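One contact in two related proteins. Structure 1 is ofchtiv-allosamidin from Ostrinia furnacalis, which probably hydrolyses chitin, as an insect group IV chitinase of glycosyl hydrolase family 18: PDB 6JM7 (chain A, 1.57 Å), residues I188-Y193 and E241-G246. Structure 2 is insect group II chitinase from Ostrinia furnacalis: PDB 5Y2B (chain B, 2.20 Å), residues I193-Y198 and S242-G247. Structure 2 is superposed on structure 1 by the backbone atoms of these residues (RMSD 0.30 Å); each is numbered along its deposited sequence.

Structure 1 (6JM7); sequences IGVMTY and EKLVMG.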
# COMPACT_ATOMS: atom_id res chain seq x y z
N ILE A 188 5.42 8.81 6.83
CA ILE A 188 5.04 7.43 7.10
C ILE A 188 3.83 7.10 6.24
O ILE A 188 2.78 7.74 6.35
CB ILE A 188 4.70 7.24 8.59
CG1 ILE A 188 5.92 7.53 9.45
CG2 ILE A 188 4.15 5.85 8.84
CD1 ILE A 188 5.65 7.34 10.93
N GLY A 189 3.98 6.08 5.38
CA GLY A 189 2.84 5.59 4.63
C GLY A 189 2.16 4.48 5.41
O GLY A 189 2.70 3.38 5.53
N VAL A 190 0.99 4.75 5.96
CA VAL A 190 0.28 3.78 6.78
C VAL A 190 -0.56 2.89 5.86
O VAL A 190 -1.37 3.39 5.07
CB VAL A 190 -0.60 4.49 7.82
CG1 VAL A 190 -1.29 3.49 8.72
CG2 VAL A 190 0.24 5.45 8.66
N MET A 191 -0.36 1.57 5.94
CA MET A 191 -1.01 0.64 5.01
C MET A 191 -2.43 0.32 5.48
O MET A 191 -2.74 -0.77 5.97
CB MET A 191 -0.16 -0.62 4.85
CG MET A 191 1.17 -0.33 4.19
SD MET A 191 2.13 -1.82 3.87
CE MET A 191 2.73 -2.18 5.50
N THR A 192 -3.30 1.32 5.31
CA THR A 192 -4.69 1.25 5.77
C THR A 192 -5.57 0.49 4.76
O THR A 192 -6.49 1.03 4.15
CB THR A 192 -5.21 2.65 6.06
OG1 THR A 192 -4.69 3.60 5.10
CG2 THR A 192 -4.79 3.09 7.47
N TYR A 193 -5.24 -0.79 4.62
CA TYR A 193 -5.94 -1.74 3.75
C TYR A 193 -5.58 -3.13 4.25
O TYR A 193 -4.85 -3.28 5.24
CB TYR A 193 -5.61 -1.51 2.27
CG TYR A 193 -4.17 -1.20 1.95
CD1 TYR A 193 -3.19 -2.18 2.07
CD2 TYR A 193 -3.79 0.05 1.49
CE1 TYR A 193 -1.86 -1.90 1.78
CE2 TYR A 193 -2.46 0.33 1.18
CZ TYR A 193 -1.51 -0.66 1.33
OH TYR A 193 -0.20 -0.41 1.03
N GLU A 241 1.43 16.05 9.29
CA GLU A 241 2.22 16.36 8.11
C GLU A 241 3.21 15.26 7.76
O GLU A 241 3.91 15.39 6.75
CB GLU A 241 2.94 17.70 8.31
CG GLU A 241 4.07 17.65 9.31
CD GLU A 241 3.66 18.06 10.72
OE1 GLU A 241 2.45 18.12 11.03
OE2 GLU A 241 4.57 18.31 11.55
N LYS A 242 3.28 14.19 8.55
CA LYS A 242 4.07 13.02 8.19
C LYS A 242 3.21 11.78 8.02
O LYS A 242 3.76 10.69 7.80
CB LYS A 242 5.16 12.76 9.23
CG LYS A 242 6.30 13.76 9.17
CD LYS A 242 7.54 13.24 9.89
CE LYS A 242 8.67 14.24 9.78
NZ LYS A 242 9.89 13.82 10.52
N LEU A 243 1.88 11.89 8.10
CA LEU A 243 1.00 10.73 8.03
C LEU A 243 0.36 10.71 6.64
O LEU A 243 -0.48 11.55 6.32
CB LEU A 243 -0.07 10.79 9.12
CG LEU A 243 -0.74 9.44 9.46
CD1 LEU A 243 -1.58 9.55 10.72
CD2 LEU A 243 -1.58 8.86 8.33
N VAL A 244 0.73 9.71 5.85
CA VAL A 244 0.19 9.53 4.51
C VAL A 244 -0.70 8.30 4.56
O VAL A 244 -0.24 7.22 4.96
CB VAL A 244 1.31 9.37 3.47
CG1 VAL A 244 0.73 9.06 2.10
CG2 VAL A 244 2.20 10.62 3.44
N MET A 245 -1.97 8.46 4.19
CA MET A 245 -2.97 7.42 4.39
C MET A 245 -3.06 6.51 3.18
O MET A 245 -3.34 6.97 2.06
CB MET A 245 -4.33 8.05 4.68
CG MET A 245 -5.37 7.04 5.16
SD MET A 245 -6.98 7.84 5.40
CE MET A 245 -7.71 7.53 3.78
N GLY A 246 -2.83 5.21 3.39
CA GLY A 246 -2.93 4.26 2.30
C GLY A 246 -4.37 4.02 1.87
O GLY A 246 -5.30 4.04 2.68
O HOH W 1 -7.92 3.05 2.90

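Structure 2 (5Y2B); sequences IAVMTY and SKIVMG. With NAG (2-acetamido-2-deoxy-beta-D-glucopyranose), chain C.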
# COMPACT_ATOMS: atom_id res chain seq x y z
N ILE B 193 5.37 8.70 6.65
CA ILE B 193 5.04 7.37 7.14
C ILE B 193 3.80 6.95 6.35
O ILE B 193 2.74 7.56 6.50
CB ILE B 193 4.77 7.37 8.66
CG1 ILE B 193 6.04 7.78 9.45
CG2 ILE B 193 4.24 6.05 9.12
CD1 ILE B 193 5.85 8.01 10.98
N ALA B 194 3.94 5.98 5.45
CA ALA B 194 2.82 5.57 4.60
C ALA B 194 2.05 4.51 5.36
O ALA B 194 2.49 3.36 5.47
CB ALA B 194 3.31 5.08 3.23
N VAL B 195 0.96 4.89 6.02
CA VAL B 195 0.25 3.90 6.83
C VAL B 195 -0.57 3.03 5.88
O VAL B 195 -1.33 3.55 5.05
CB VAL B 195 -0.64 4.55 7.89
CG1 VAL B 195 -1.28 3.45 8.69
CG2 VAL B 195 0.18 5.49 8.81
N MET B 196 -0.37 1.71 5.95
CA MET B 196 -1.04 0.79 5.01
C MET B 196 -2.44 0.44 5.53
O MET B 196 -2.74 -0.68 5.97
CB MET B 196 -0.19 -0.45 4.79
CG MET B 196 1.14 -0.12 4.17
SD MET B 196 2.13 -1.62 3.87
CE MET B 196 2.64 -2.05 5.49
N THR B 197 -3.31 1.45 5.46
CA THR B 197 -4.70 1.39 5.91
C THR B 197 -5.57 0.53 4.98
O THR B 197 -6.58 0.99 4.45
CB THR B 197 -5.23 2.83 6.03
OG1 THR B 197 -4.69 3.64 4.95
CG2 THR B 197 -4.84 3.45 7.40
N TYR B 198 -5.18 -0.73 4.78
CA TYR B 198 -5.93 -1.67 3.97
C TYR B 198 -5.46 -3.06 4.39
O TYR B 198 -4.62 -3.20 5.28
CB TYR B 198 -5.72 -1.41 2.47
CG TYR B 198 -4.30 -1.14 2.05
CD1 TYR B 198 -3.36 -2.16 2.02
CD2 TYR B 198 -3.90 0.13 1.66
CE1 TYR B 198 -2.05 -1.93 1.64
CE2 TYR B 198 -2.59 0.38 1.26
CZ TYR B 198 -1.68 -0.67 1.27
OH TYR B 198 -0.39 -0.45 0.87
N SER B 242 1.32 15.84 9.71
CA SER B 242 1.96 16.11 8.43
C SER B 242 2.86 14.97 7.98
O SER B 242 3.19 14.92 6.79
CB SER B 242 2.76 17.41 8.48
OG SER B 242 4.08 17.24 8.97
N LYS B 243 3.29 14.08 8.89
CA LYS B 243 4.09 12.91 8.50
C LYS B 243 3.25 11.76 7.95
O LYS B 243 3.78 10.89 7.27
CB LYS B 243 4.92 12.37 9.68
CG LYS B 243 6.04 13.30 10.21
CD LYS B 243 6.92 13.83 9.09
CE LYS B 243 8.00 14.76 9.61
NZ LYS B 243 9.28 14.10 10.12
N ILE B 244 1.94 11.74 8.19
CA ILE B 244 1.11 10.60 7.80
C ILE B 244 0.68 10.78 6.34
O ILE B 244 0.16 11.85 5.97
CB ILE B 244 -0.09 10.48 8.75
CG1 ILE B 244 0.42 10.11 10.14
CG2 ILE B 244 -1.11 9.43 8.29
CD1 ILE B 244 -0.57 10.33 11.19
N VAL B 245 0.92 9.76 5.50
CA VAL B 245 0.17 9.64 4.24
C VAL B 245 -0.68 8.38 4.35
O VAL B 245 -0.19 7.31 4.74
CB VAL B 245 1.05 9.68 2.97
CG1 VAL B 245 1.92 10.92 2.96
CG2 VAL B 245 1.92 8.42 2.73
N MET B 246 -1.97 8.52 4.07
CA MET B 246 -2.92 7.45 4.31
C MET B 246 -3.04 6.52 3.09
O MET B 246 -3.35 6.98 1.99
CB MET B 246 -4.30 8.03 4.65
CG MET B 246 -5.28 6.90 4.99
SD MET B 246 -6.89 7.47 5.50
CE MET B 246 -7.70 7.65 3.95
N GLY B 247 -2.86 5.21 3.32
CA GLY B 247 -2.87 4.24 2.24
C GLY B 247 -4.29 3.97 1.72
O GLY B 247 -5.23 3.84 2.49
C1 NAG C . 1.60 -4.38 1.57
C2 NAG C . 3.03 -4.39 0.95
C3 NAG C . 3.09 -5.22 -0.34
C4 NAG C . 1.76 -5.95 -0.55
C5 NAG C . 0.59 -4.97 -0.56
C6 NAG C . -0.74 -5.67 -0.54
C7 NAG C . 2.91 -1.95 0.48
C8 NAG C . 3.73 -0.65 0.41
N2 NAG C . 3.61 -3.07 0.78
O3 NAG C . 4.18 -6.13 -0.22
O4 NAG C . 1.67 -6.51 -1.86
O5 NAG C . 0.62 -4.09 0.56
O6 NAG C . -1.79 -4.73 -0.56
O7 NAG C . 1.68 -1.96 0.25
O HOH W 2 -7.81 3.16 3.01

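Structure 1 (6JM7)
Gly189 and Val244 pair side by side on adjacent parallel strands of the TIM barrel of glycosyl hydrolase family 18, with Gly189 CA 3.5 Å from Val244 O in a CA-H...O contact. Val244 CG2 stands beside its own backbone N, with CG1 anti to that N (chi1 175°), and there approaches Ile188 O at 4.1 Å. On the opposite face, which helix 226-235 covers, Val190 CG2 packs obliquely against Leu243 CD2 at 3.9 Å. Backbone bonds knit the strands, among them Val190 N to Val244 O at 2.9 Å and Gly246 N to Val190 O.

Further along, Thr192 OG1 donates to Gly246 O at 2.5 Å; its chi1 of 37° sets the hydroxyl between its own N and carbonyl carbon. A water donates to the same Gly246 O and to Thr192 O, so this buried carbonyl has two donors. Tyr193 CD2 comes within 4.0 Å of Gly246 C, while Met191 C covers one ring face. Met343 and Trp345 of strand 341-345 also touch Tyr193, and Met343 packs on Val244.

Structure 2 (5Y2B)
Ala194 CA meets Val245 O in a CA-H...O contact of 3.5 Å, and Ala194 CB lies 3.7 Å from Val245 CG2. A chi1 of -54° sets that CG2 between Val245 N and its carbonyl carbon, where it also touches Ile193 O. On the opposite face, covered by helix 227-236, Val195 CG2 packs obliquely against Ile244 CG2 at 4.2 Å. Backbone bonds include Val195 N to Val245 O (3.0 Å) and Gly247 N to Val195 O.

Thr197 OG1, set between its own N and carbonyl carbon, donates to Gly247 O at 2.5 Å; a water donates to that oxygen, giving it two donors, and to Thr197 O. Tyr198 CD2 lies 3.9 Å from Gly247 C, and Met196 C covers one ring face. In the ring plane, Tyr198 OH donates to O7 of a NAG unit of the chitooligosaccharide at 2.6 Å, while Met196 SD rests 3.5 Å from its C7. Tyr251, Asp126 and Trp86 also bond this sugar. Met344 and Trp346 of strand 342-346 touch Tyr198, and Met344 packs on Val245 and Ala194.

What differs
Both chitinases keep the parallel pairing, with the comparable CA atoms coinciding within the error. The bonds from Val190(A) N to Val244(A) O and from Thr192(A) OG1 to Gly246(A) O recur as Val195(B) N to Val245(B) O and Thr197(B) OG1 to Gly247(B) O, and the water between Thr192(A) O and Gly246(A) O has its counterpart at the same place.

Gly189(A) stands where Ala194(B) is found, whose CB has no counterpart in structure 1. This methyl adds an apolar contact, Ala194(B) CB to Val245(B) CG2 at 3.7 Å, to a touch of the valine that both structures have.

The valine beside it is modelled differently, with chi1 175° in Val244(A) and -54° in Val245(B); both still touch the carbonyl oxygen of Ile188(A) or Ile193(B).

Leu243(A) is matched by Ile244(B) on the other face. After superposition the CB atoms coincide, CG of Leu243(A) and CG2 of Ile244(B) are 1.2 Å apart, and the CD1 atoms 1.4 Å apart. Both side chains touch Val190(A) / Val195(B) and Met245(A) / Met246(B). CG1 of Ile244(B), the second branch from CB, has no counterpart in Leu243(A).

Met191(A) and Tyr193(A) keep their place in Met196(B) and Tyr198(B), but the NAG unit is in structure 2 alone, where it touches both residues and accepts a bond from Tyr198(B) OH at its O7.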